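Local structure of large adhesion protein (Lap) involved in biofilm formation (Marinobacter hydrocarbonoclasticus, 6XI3) at residues I187-A199 with V209-A221. The protein is a large RTX adhesin involved in biofilm formation, whose calcium-binding tandem Ig-like repeats form an extending region that probably projects it towards its target. Numbering follows the deposited sequence.
With CA (calcium ion), chain D; EDO (1,2-ethanediol), chain L.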
loop_
_atom_site.group_PDB
_atom_site.type_symbol
_atom_site.label_atom_id
_atom_site.label_comp_id
_atom_site.label_asym_id
_atom_site.label_seq_id
_atom_site.Cartn_x
_atom_site.Cartn_y
_atom_site.Cartn_z
ATOM N N ILE A 187 -2.296 -16.266 -0.536
ATOM C CA ILE A 187 -2.351 -14.914 0.095
ATOM C C ILE A 187 -3.021 -13.911 -0.856
ATOM O O ILE A 187 -2.793 -12.680 -0.685
ATOM C CB ILE A 187 -0.955 -14.451 0.531
ATOM C CG1 ILE A 187 0.048 -14.475 -0.626
ATOM C CG2 ILE A 187 -0.487 -15.272 1.709
ATOM C CD1 ILE A 187 1.297 -13.685 -0.348
ATOM N N SER A 188 -3.806 -14.407 -1.811
ATOM C CA SER A 188 -4.640 -13.585 -2.728
ATOM C C SER A 188 -5.588 -12.682 -1.917
ATOM O O SER A 188 -5.890 -11.610 -2.409
ATOM C CB SER A 188 -5.360 -14.425 -3.758
ATOM O OG SER A 188 -6.303 -15.289 -3.154
ATOM N N SER A 189 -5.942 -13.029 -0.680
ATOM C CA SER A 189 -6.783 -12.170 0.192
ATOM C C SER A 189 -5.981 -10.987 0.755
ATOM O O SER A 189 -6.602 -10.103 1.355
ATOM C CB SER A 189 -7.404 -12.971 1.300
ATOM O OG SER A 189 -6.500 -13.116 2.391
ATOM N N LEU A 190 -4.654 -10.939 0.581
ATOM C CA LEU A 190 -3.850 -9.835 1.163
ATOM C C LEU A 190 -3.627 -8.756 0.101
ATOM O O LEU A 190 -3.741 -9.029 -1.074
ATOM C CB LEU A 190 -2.539 -10.370 1.738
ATOM C CG LEU A 190 -2.684 -11.474 2.800
ATOM C CD1 LEU A 190 -1.315 -11.929 3.275
ATOM C CD2 LEU A 190 -3.516 -11.039 3.997
ATOM N N VAL A 191 -3.321 -7.553 0.545
ATOM C CA VAL A 191 -2.950 -6.416 -0.344
ATOM C C VAL A 191 -1.429 -6.241 -0.335
ATOM O O VAL A 191 -0.775 -6.770 0.584
ATOM C CB VAL A 191 -3.714 -5.141 0.065
ATOM C CG1 VAL A 191 -5.227 -5.425 0.063
ATOM C CG2 VAL A 191 -3.256 -4.575 1.409
ATOM N N ASP A 192 -0.928 -5.538 -1.355
ATOM C CA ASP A 192 0.507 -5.297 -1.599
ATOM C C ASP A 192 1.100 -4.467 -0.452
ATOM O O ASP A 192 0.369 -3.751 0.260
ATOM C CB ASP A 192 0.719 -4.691 -2.986
ATOM C CG ASP A 192 0.461 -5.679 -4.101
ATOM O OD1 ASP A 192 0.296 -6.891 -3.794
ATOM O OD2 ASP A 192 0.403 -5.246 -5.275
ATOM N N GLY A 193 2.409 -4.557 -0.322
ATOM C CA GLY A 193 3.231 -3.849 0.660
ATOM C C GLY A 193 3.916 -4.847 1.562
ATOM O O GLY A 193 4.048 -6.002 1.162
ATOM N N ASP A 194 4.338 -4.413 2.740
ATOM C CA ASP A 194 5.092 -5.273 3.674
ATOM C C ASP A 194 4.151 -6.383 4.161
ATOM O O ASP A 194 2.998 -6.105 4.428
ATOM C CB ASP A 194 5.705 -4.453 4.808
ATOM C CG ASP A 194 6.732 -5.266 5.598
ATOM O OD1 ASP A 194 7.631 -5.850 4.971
ATOM O OD2 ASP A 194 6.617 -5.333 6.831
ATOM N N LEU A 195 4.624 -7.617 4.221
ATOM C CA LEU A 195 3.862 -8.768 4.762
ATOM C C LEU A 195 4.612 -9.183 6.013
ATOM O O LEU A 195 5.866 -9.327 5.931
ATOM C CB LEU A 195 3.916 -9.964 3.809
ATOM C CG LEU A 195 2.914 -10.055 2.681
ATOM C CD1 LEU A 195 2.955 -11.477 2.116
ATOM C CD2 LEU A 195 1.511 -9.686 3.146
ATOM N N THR A 196 3.915 -9.370 7.112
ATOM C CA THR A 196 4.557 -9.854 8.351
ATOM C C THR A 196 4.129 -11.305 8.550
ATOM O O THR A 196 2.906 -11.554 8.579
ATOM C CB THR A 196 4.163 -8.980 9.540
ATOM O OG1 THR A 196 4.789 -7.728 9.317
ATOM C CG2 THR A 196 4.628 -9.550 10.859
ATOM N N VAL A 197 5.084 -12.219 8.703
ATOM C CA VAL A 197 4.768 -13.644 8.971
ATOM C C VAL A 197 5.116 -13.926 10.437
ATOM O O VAL A 197 6.288 -13.748 10.805
ATOM C CB VAL A 197 5.464 -14.601 7.990
ATOM C CG1 VAL A 197 5.175 -16.059 8.322
ATOM C CG2 VAL A 197 5.033 -14.330 6.564
ATOM N N GLU A 198 4.126 -14.334 11.231
ATOM C CA GLU A 198 4.331 -14.720 12.643
ATOM C C GLU A 198 4.055 -16.222 12.807
ATOM O O GLU A 198 3.046 -16.719 12.246
ATOM C CB GLU A 198 3.439 -13.852 13.524
ATOM C CG GLU A 198 3.472 -14.241 14.986
ATOM C CD GLU A 198 4.687 -13.730 15.738
ATOM O OE1 GLU A 198 5.131 -12.595 15.435
ATOM O OE2 GLU A 198 5.193 -14.463 16.622
ATOM N N ALA A 199 4.931 -16.915 13.544
ATOM C CA ALA A 199 4.817 -18.363 13.827
ATOM C C ALA A 199 5.009 -18.574 15.322
ATOM O O ALA A 199 5.833 -17.862 15.914
ATOM C CB ALA A 199 5.799 -19.169 13.012
ATOM N N VAL A 209 6.879 -20.452 22.221
ATOM C CA VAL A 209 8.060 -20.093 21.380
ATOM C C VAL A 209 7.529 -19.494 20.069
ATOM O O VAL A 209 6.510 -19.993 19.519
ATOM C CB VAL A 209 9.011 -21.278 21.126
ATOM C CG1 VAL A 209 9.712 -21.744 22.408
ATOM C CG2 VAL A 209 8.306 -22.447 20.454
ATOM N N SER A 210 8.189 -18.450 19.583
ATOM C CA SER A 210 7.679 -17.649 18.450
ATOM C C SER A 210 8.824 -16.987 17.679
ATOM O O SER A 210 9.950 -16.789 18.231
ATOM C CB SER A 210 6.692 -16.632 18.936
ATOM O OG SER A 210 7.364 -15.621 19.641
ATOM N N ASP A 211 8.527 -16.654 16.428
ATOM C CA ASP A 211 9.477 -15.928 15.558
ATOM C C ASP A 211 8.621 -15.200 14.527
ATOM O O ASP A 211 7.435 -15.559 14.376
ATOM C CB ASP A 211 10.501 -16.864 14.923
ATOM C CG ASP A 211 11.619 -16.131 14.191
ATOM O OD1 ASP A 211 11.950 -15.008 14.602
ATOM O OD2 ASP A 211 12.117 -16.669 13.201
ATOM N N SER A 212 9.187 -14.195 13.869
ATOM C CA SER A 212 8.493 -13.539 12.742
ATOM C C SER A 212 9.483 -13.291 11.624
ATOM O O SER A 212 10.670 -13.473 11.821
ATOM C CB SER A 212 7.762 -12.285 13.187
ATOM O OG SER A 212 8.676 -11.321 13.670
ATOM N N ALA A 213 8.957 -13.038 10.438
ATOM C CA ALA A 213 9.738 -12.665 9.253
ATOM C C ALA A 213 8.915 -11.642 8.471
ATOM O O ALA A 213 7.724 -11.438 8.788
ATOM C CB ALA A 213 10.059 -13.887 8.445
ATOM N N ASN A 214 9.528 -11.005 7.497
ATOM C CA ASN A 214 8.832 -9.951 6.737
ATOM C C ASN A 214 9.292 -10.059 5.297
ATOM O O ASN A 214 10.415 -10.542 5.047
ATOM C CB ASN A 214 9.061 -8.565 7.338
ATOM C CG ASN A 214 10.532 -8.240 7.488
ATOM O OD1 ASN A 214 11.255 -8.084 6.502
ATOM N ND2 ASN A 214 11.004 -8.151 8.725
ATOM N N GLY A 215 8.447 -9.604 4.387
ATOM C CA GLY A 215 8.818 -9.535 2.972
ATOM C C GLY A 215 7.865 -8.627 2.252
ATOM O O GLY A 215 6.820 -8.264 2.831
ATOM N N THR A 216 8.139 -8.388 0.989
ATOM C CA THR A 216 7.306 -7.500 0.158
ATOM C C THR A 216 6.381 -8.325 -0.728
ATOM O O THR A 216 6.843 -9.251 -1.409
ATOM C CB THR A 216 8.172 -6.616 -0.730
ATOM O OG1 THR A 216 9.107 -6.048 0.188
ATOM C CG2 THR A 216 7.368 -5.573 -1.480
ATOM N N PHE A 217 5.137 -7.884 -0.804
ATOM C CA PHE A 217 4.095 -8.437 -1.693
ATOM C C PHE A 217 3.793 -7.357 -2.729
ATOM O O PHE A 217 3.489 -6.190 -2.370
ATOM C CB PHE A 217 2.897 -8.844 -0.848
ATOM C CG PHE A 217 1.851 -9.672 -1.545
ATOM C CD1 PHE A 217 2.204 -10.628 -2.485
ATOM C CD2 PHE A 217 0.506 -9.478 -1.261
ATOM C CE1 PHE A 217 1.223 -11.372 -3.121
ATOM C CE2 PHE A 217 -0.474 -10.248 -1.878
ATOM C CZ PHE A 217 -0.107 -11.202 -2.805
ATOM N N ASP A 218 3.903 -7.730 -3.992
ATOM C CA ASP A 218 3.623 -6.832 -5.127
ATOM C C ASP A 218 2.987 -7.692 -6.203
ATOM O O ASP A 218 3.644 -7.930 -7.227
ATOM C CB ASP A 218 4.872 -6.079 -5.581
ATOM C CG ASP A 218 4.537 -4.962 -6.579
ATOM O OD1 ASP A 218 3.353 -4.836 -6.960
ATOM O OD2 ASP A 218 5.456 -4.239 -6.974
ATOM N N ALA A 219 1.742 -8.107 -5.983
ATOM C CA ALA A 219 0.950 -8.929 -6.933
ATOM C C ALA A 219 0.110 -8.037 -7.872
ATOM O O ALA A 219 -0.288 -8.513 -8.964
ATOM C CB ALA A 219 0.112 -9.911 -6.171
ATOM N N THR A 220 -0.153 -6.787 -7.496
ATOM C CA THR A 220 -1.065 -5.883 -8.261
ATOM C C THR A 220 -0.258 -4.667 -8.724
ATOM O O THR A 220 0.411 -4.006 -7.890
ATOM C CB THR A 220 -2.331 -5.563 -7.454
ATOM O OG1 THR A 220 -2.870 -6.781 -6.926
ATOM C CG2 THR A 220 -3.418 -4.890 -8.269
ATOM N N ALA A 221 -0.284 -4.433 -10.028
ATOM C CA ALA A 221 0.263 -3.248 -10.694
ATOM C C ALA A 221 -0.588 -2.032 -10.285
ATOM O O ALA A 221 -1.778 -2.065 -10.508
ATOM C CB ALA A 221 0.229 -3.466 -12.200
HETATM CA CA CA D . 1.612 -3.395 -6.167
HETATM C C1 EDO L . -6.587 -8.258 -3.588
HETATM O O1 EDO L . -6.465 -8.265 -2.169
HETATM C C2 EDO L . -6.024 -9.440 -4.309
HETATM O O2 EDO L . -6.941 -10.366 -4.831
HETATM O O HOH W 1 -2.210 -7.463 -4.600
HETATM O O HOH W 2 7.648 -13.068 17.448
HETATM O O HOH W 3 2.459 -1.639 -7.514
#
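Asp-192 and Phe-217 hold the calcium end of this hairpin together. Asp-192 OD2 binds the calcium ion at 2.4 Å and, through its syn lone pair, accepts the backbone N-H of Thr-220 (N to OD2 2.8 Å). Asp-192 OD1 takes the N-H of Ala-219 (N to OD1 2.9 Å) from above the carboxylate plane, so two amides and the metal fix the carboxylate's rotation. A water links Asp-192 OD1 to Thr-220 OG1. Asp-218 OD1, Thr-220 O and another water also coordinate the ion; Asp-246 and Asn-302, from later in the chain, complete the site, consistent with a calcium bound at the junction with the next domain.

Beside it, Asp-192 OD1 sits over one face of the Phe-217 ring, toward the rim; over the opposite face Ile-187 CD1 makes a CH-pi contact, 3.8 Å from the Phe-217 ring centroid. Carbonyl oxygens of Leu-190 and Val-191 meet the ring's edge in its plane. A chi1 of -168° places CG anti to the backbone N and brings the ring up against the turn 187-190.

From the metal end an antiparallel ladder of paired backbone bonds runs away along the hairpin, from Gly-193 with Phe-217 to Ala-199 with Asp-211. Strand 208-217 edges its four-stranded sheet; strand 193-202 is flanked on its other side by 155-161, while Ala-199 and Phe-217 pack against strand 126-135 across the beta-sandwich.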